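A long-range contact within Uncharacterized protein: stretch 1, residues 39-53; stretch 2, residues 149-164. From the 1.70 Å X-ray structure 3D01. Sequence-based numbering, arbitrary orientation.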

# COMPACT_ATOMS: atom_id res chain seq x y z
N THR I 39 -6.02 3.69 12.42
CA THR I 39 -5.03 4.11 13.41
C THR I 39 -4.66 5.54 13.06
O THR I 39 -4.88 5.98 11.93
CB THR I 39 -3.74 3.25 13.42
OG1 THR I 39 -3.18 3.19 12.10
CG2 THR I 39 -4.01 1.87 13.92
N ILE I 40 -4.09 6.27 14.02
CA ILE I 40 -3.60 7.62 13.77
C ILE I 40 -2.17 7.68 14.22
O ILE I 40 -1.85 7.23 15.32
CB ILE I 40 -4.38 8.71 14.57
CG1 ILE I 40 -5.81 8.83 14.09
CG2 ILE I 40 -3.73 10.06 14.42
CD1 ILE I 40 -6.75 9.45 15.11
N SER I 41 -1.30 8.23 13.39
CA SER I 41 0.06 8.52 13.78
C SER I 41 0.36 9.98 13.41
O SER I 41 0.37 10.35 12.24
CB SER I 41 1.06 7.57 13.10
OG SER I 41 2.40 7.91 13.44
N GLY I 42 0.59 10.82 14.42
CA GLY I 42 0.73 12.25 14.21
C GLY I 42 -0.57 12.79 13.64
O GLY I 42 -1.63 12.59 14.25
N ASN I 43 -0.50 13.43 12.47
CA ASN I 43 -1.69 13.94 11.79
C ASN I 43 -2.10 13.11 10.56
O ASN I 43 -2.78 13.61 9.67
CB ASN I 43 -1.54 15.41 11.42
CG ASN I 43 -0.60 15.65 10.29
OD1 ASN I 43 0.12 14.75 9.87
ND2 ASN I 43 -0.59 16.88 9.79
N LEU I 44 -1.66 11.85 10.53
CA LEU I 44 -2.05 10.89 9.48
C LEU I 44 -2.95 9.82 10.08
O LEU I 44 -2.64 9.21 11.11
CB LEU I 44 -0.84 10.26 8.82
CG LEU I 44 0.00 11.20 7.95
CD1 LEU I 44 1.21 10.46 7.37
CD2 LEU I 44 -0.77 11.87 6.84
N LEU I 45 -4.07 9.62 9.41
CA LEU I 45 -5.10 8.65 9.75
C LEU I 45 -5.02 7.57 8.68
O LEU I 45 -5.18 7.86 7.50
CB LEU I 45 -6.49 9.30 9.68
CG LEU I 45 -7.76 8.45 9.82
CD1 LEU I 45 -7.81 7.62 11.13
CD2 LEU I 45 -9.00 9.34 9.69
N TYR I 46 -4.75 6.35 9.12
CA TYR I 46 -4.67 5.17 8.24
C TYR I 46 -5.94 4.37 8.40
O TYR I 46 -6.21 3.82 9.47
CB TYR I 46 -3.53 4.28 8.68
CG TYR I 46 -2.21 4.75 8.19
CD1 TYR I 46 -1.62 4.11 7.13
CD2 TYR I 46 -1.56 5.82 8.77
CE1 TYR I 46 -0.40 4.49 6.64
CE2 TYR I 46 -0.29 6.24 8.27
CZ TYR I 46 0.25 5.57 7.20
OH TYR I 46 1.49 5.87 6.65
N VAL I 47 -6.72 4.30 7.32
CA VAL I 47 -8.00 3.63 7.36
C VAL I 47 -7.79 2.27 6.71
O VAL I 47 -7.21 2.17 5.62
CB VAL I 47 -9.10 4.41 6.59
CG1 VAL I 47 -10.44 3.68 6.68
CG2 VAL I 47 -9.21 5.86 7.10
N SER I 48 -8.28 1.24 7.40
CA SER I 48 -8.21 -0.16 6.91
C SER I 48 -9.02 -0.33 5.63
O SER I 48 -9.95 0.44 5.36
CB SER I 48 -8.77 -1.08 7.96
OG SER I 48 -7.89 -1.18 9.06
N GLY I 49 -8.70 -1.36 4.84
CA GLY I 49 -9.43 -1.64 3.63
C GLY I 49 -10.91 -1.84 3.89
O GLY I 49 -11.29 -2.65 4.74
N GLN I 50 -11.72 -1.09 3.16
CA GLN I 50 -13.16 -1.10 3.30
C GLN I 50 -13.72 -1.80 2.09
O GLN I 50 -13.21 -1.62 0.96
CB GLN I 50 -13.71 0.33 3.38
CG GLN I 50 -13.19 1.17 4.56
CD GLN I 50 -13.40 0.50 5.90
OE1 GLN I 50 -12.45 0.27 6.65
NE2 GLN I 50 -14.67 0.22 6.23
N LEU I 51 -14.80 -2.52 2.34
CA LEU I 51 -15.51 -3.32 1.36
C LEU I 51 -16.80 -2.59 1.01
O LEU I 51 -17.15 -1.62 1.69
CB LEU I 51 -15.79 -4.70 1.96
CG LEU I 51 -14.57 -5.44 2.54
CD1 LEU I 51 -14.99 -6.81 3.15
CD2 LEU I 51 -13.49 -5.62 1.46
N PRO I 52 -17.49 -3.03 -0.05
CA PRO I 52 -18.70 -2.29 -0.48
C PRO I 52 -19.94 -2.64 0.35
O PRO I 52 -20.87 -3.26 -0.16
CB PRO I 52 -18.86 -2.67 -1.97
CG PRO I 52 -18.07 -3.92 -2.13
CD PRO I 52 -17.10 -4.09 -0.99
N MSE I 53 -19.91 -2.23 1.63
CA MSE I 53 -20.94 -2.54 2.61
C MSE I 53 -22.10 -1.57 2.50
O MSE I 53 -21.90 -0.35 2.53
CB MSE I 53 -20.39 -2.39 4.04
CG MSE I 53 -19.16 -3.16 4.37
SE MSE I 53 -19.53 -5.03 4.04
CE MSE I 53 -21.01 -5.22 5.30
N LEU I 149 -11.00 -11.11 -3.34
CA LEU I 149 -11.03 -10.27 -2.14
C LEU I 149 -11.87 -10.91 -1.06
O LEU I 149 -12.72 -11.74 -1.36
CB LEU I 149 -11.56 -8.86 -2.45
CG LEU I 149 -10.72 -7.97 -3.37
CD1 LEU I 149 -11.53 -6.72 -3.78
CD2 LEU I 149 -9.42 -7.61 -2.71
N PRO I 150 -11.62 -10.52 0.22
CA PRO I 150 -12.47 -11.00 1.32
C PRO I 150 -13.98 -10.89 1.04
O PRO I 150 -14.46 -9.86 0.50
CB PRO I 150 -12.06 -10.10 2.49
CG PRO I 150 -10.62 -9.76 2.20
CD PRO I 150 -10.53 -9.65 0.70
N PHE I 151 -14.71 -11.97 1.34
CA PHE I 151 -16.19 -12.03 1.19
C PHE I 151 -16.65 -11.93 -0.25
O PHE I 151 -17.80 -11.68 -0.52
CB PHE I 151 -16.87 -10.98 2.08
CG PHE I 151 -16.50 -11.09 3.52
CD1 PHE I 151 -17.18 -11.97 4.34
CD2 PHE I 151 -15.44 -10.35 4.06
CE1 PHE I 151 -16.82 -12.10 5.70
CE2 PHE I 151 -15.08 -10.48 5.39
CZ PHE I 151 -15.79 -11.36 6.21
N ASN I 152 -15.70 -12.14 -1.17
CA ASN I 152 -15.95 -12.04 -2.59
C ASN I 152 -16.31 -10.64 -2.99
O ASN I 152 -16.96 -10.42 -4.01
CB ASN I 152 -17.03 -13.04 -3.02
CG ASN I 152 -16.94 -13.41 -4.49
OD1 ASN I 152 -15.92 -13.18 -5.16
ND2 ASN I 152 -18.04 -13.97 -5.02
N ALA I 153 -15.87 -9.65 -2.19
CA ALA I 153 -16.08 -8.24 -2.56
C ALA I 153 -15.45 -7.99 -3.93
O ALA I 153 -14.34 -8.49 -4.22
CB ALA I 153 -15.47 -7.31 -1.52
N SER I 154 -16.12 -7.17 -4.73
CA SER I 154 -15.59 -6.79 -6.04
C SER I 154 -14.48 -5.75 -5.92
O SER I 154 -13.61 -5.69 -6.79
CB SER I 154 -16.70 -6.30 -6.98
OG SER I 154 -17.65 -7.33 -7.23
N VAL I 155 -14.53 -4.93 -4.86
CA VAL I 155 -13.58 -3.85 -4.65
C VAL I 155 -13.31 -3.72 -3.14
O VAL I 155 -14.21 -3.95 -2.31
CB VAL I 155 -14.11 -2.47 -5.20
CG1 VAL I 155 -13.03 -1.34 -5.01
CG2 VAL I 155 -14.67 -2.60 -6.63
N GLU I 156 -12.08 -3.36 -2.82
CA GLU I 156 -11.67 -2.99 -1.48
C GLU I 156 -10.73 -1.77 -1.60
O GLU I 156 -9.87 -1.69 -2.51
CB GLU I 156 -10.93 -4.13 -0.80
CG GLU I 156 -10.38 -3.82 0.57
CD GLU I 156 -9.46 -4.96 1.11
OE1 GLU I 156 -9.60 -6.12 0.68
OE2 GLU I 156 -8.59 -4.68 1.97
N ILE I 157 -10.88 -0.84 -0.68
CA ILE I 157 -10.17 0.44 -0.81
C ILE I 157 -9.75 0.88 0.58
O ILE I 157 -10.59 0.94 1.48
CB ILE I 157 -11.02 1.59 -1.45
CG1 ILE I 157 -11.66 1.21 -2.81
CG2 ILE I 157 -10.16 2.87 -1.64
CD1 ILE I 157 -12.38 2.39 -3.53
N ASP I 158 -8.45 1.14 0.74
CA ASP I 158 -7.93 1.71 1.98
C ASP I 158 -7.52 3.17 1.72
O ASP I 158 -7.58 3.66 0.57
CB ASP I 158 -6.83 0.84 2.60
CG ASP I 158 -5.50 0.89 1.87
OD1 ASP I 158 -5.20 1.84 1.10
OD2 ASP I 158 -4.74 -0.08 2.10
N ALA I 159 -7.15 3.87 2.79
CA ALA I 159 -6.88 5.29 2.67
C ALA I 159 -5.92 5.79 3.74
O ALA I 159 -5.83 5.23 4.82
CB ALA I 159 -8.18 6.09 2.76
N ILE I 160 -5.21 6.85 3.38
CA ILE I 160 -4.42 7.64 4.31
C ILE I 160 -4.94 9.08 4.16
O ILE I 160 -5.06 9.62 3.05
CB ILE I 160 -2.93 7.61 3.98
CG1 ILE I 160 -2.38 6.18 3.94
CG2 ILE I 160 -2.15 8.54 4.91
CD1 ILE I 160 -1.03 6.07 3.25
N VAL I 161 -5.28 9.68 5.30
CA VAL I 161 -5.92 10.99 5.33
C VAL I 161 -5.13 11.86 6.34
O VAL I 161 -4.80 11.43 7.44
CB VAL I 161 -7.39 10.86 5.77
CG1 VAL I 161 -8.06 12.21 5.82
CG2 VAL I 161 -8.19 9.85 4.88
N GLU I 162 -4.80 13.07 5.93
CA GLU I 162 -4.16 14.03 6.83
C GLU I 162 -5.28 14.76 7.54
O GLU I 162 -6.24 15.23 6.90
CB GLU I 162 -3.31 15.02 6.05
CG GLU I 162 -2.68 16.10 6.91
CD GLU I 162 -1.97 17.14 6.10
OE1 GLU I 162 -0.92 16.85 5.52
OE2 GLU I 162 -2.45 18.28 6.05
N ILE I 163 -5.19 14.84 8.87
CA ILE I 163 -6.28 15.35 9.68
C ILE I 163 -5.78 16.48 10.55
O ILE I 163 -4.58 16.63 10.73
CB ILE I 163 -6.90 14.25 10.53
CG1 ILE I 163 -5.86 13.60 11.44
CG2 ILE I 163 -7.62 13.21 9.62
CD1 ILE I 163 -6.45 12.57 12.46
N ASP I 164 -6.74 17.26 11.06
CA ASP I 164 -6.48 18.33 12.06
C ASP I 164 -6.30 17.82 13.50
O ASP I 164 -6.84 16.78 13.87
CB ASP I 164 -7.61 19.34 12.02
CG ASP I 164 -7.58 20.17 10.76
OD1 ASP I 164 -6.49 20.72 10.50
OD2 ASP I 164 -8.61 20.30 10.04

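Strand 44-50 and strand 155-163 lie antiparallel, with 168° between their N-to-C directions, and backbone hydrogen bonds fix the register within which the side chains must pack. Leu45 and Val161 form a reciprocal pair, Leu45 N to Val161 O at 2.8 Å and Val161 N to Leu45 O at 2.9 Å. Val47 and Ala159 repeat it less evenly: Val47 N to Ala159 O is 2.8 Å, but Ala159 N to Val47 O stretches to 3.3 Å. The next such pair is Gln50 with Ile157, so stretch 1 spends one residue more than stretch 2 between these pairs, a beta bulge.

Alternation assigns Leu44, Tyr46, Ile160 and Glu162 to one face. Leu44 (chi1 -69°, m; chi2 178°, t) carries CD2 to 4.1 Å from Ile160 CG2, and its end comes nearer the partner strand than its CA-to-CB bond alone would suggest. Tyr46 (chi1 -81°, m; chi2 -104°) behaves likewise. Its ring presents a face to Ile160: CG1 of Ile160 sits 4.1 Å from the centroid of the Tyr46 ring and 28° off the ring normal, a CH-pi contact. Ile160, itself m at chi1 and t at chi2, thus meets both neighbours.

On the other face, Leu45 and Val161 both have chi1 t and approach through their CB atoms, at 4.3 Å; Leu45 CB also lies 4.1 Å from Ile163 CG2. Ile163 adopts p at chi1 (58°) and t at chi2, which takes its CD1 to 4.1 Å from Ile40 CD1, so one side chain spans Leu45 and the preceding strand. That strand is joined to Leu44 by a type II' turn, Ser41 to Leu44, in which Gly42 has the positive phi (62°) that favours glycine.

At the bulge, Gly49 leaves room for a carboxylate. An ideal CB there would fall 2.1 Å from Glu156 OE2, whereas the actual Gly49 CA is 3.6 Å from Glu156 OE2. Glu156 is extended at chi1 (176°) and chi2 (-172°), and its OE2 is hydrogen-bonded elsewhere in the structure.

Beyond the strand, Leu51 starts sideways, but chi1 m (-53°) and chi2 t (179°) bring its end nearer stretch 2. Its CD1 lies 3.7 Å from Phe151 CD2, while its CD2 lies 4.0 Å from Ala153 CB and 3.7 Å from Glu156 CG. Pro52 CD adds a contact of 3.6 Å to Ala153 CB and reaches 3.2 Å from Val155 O, a carbonyl oxygen buried without a polar partner.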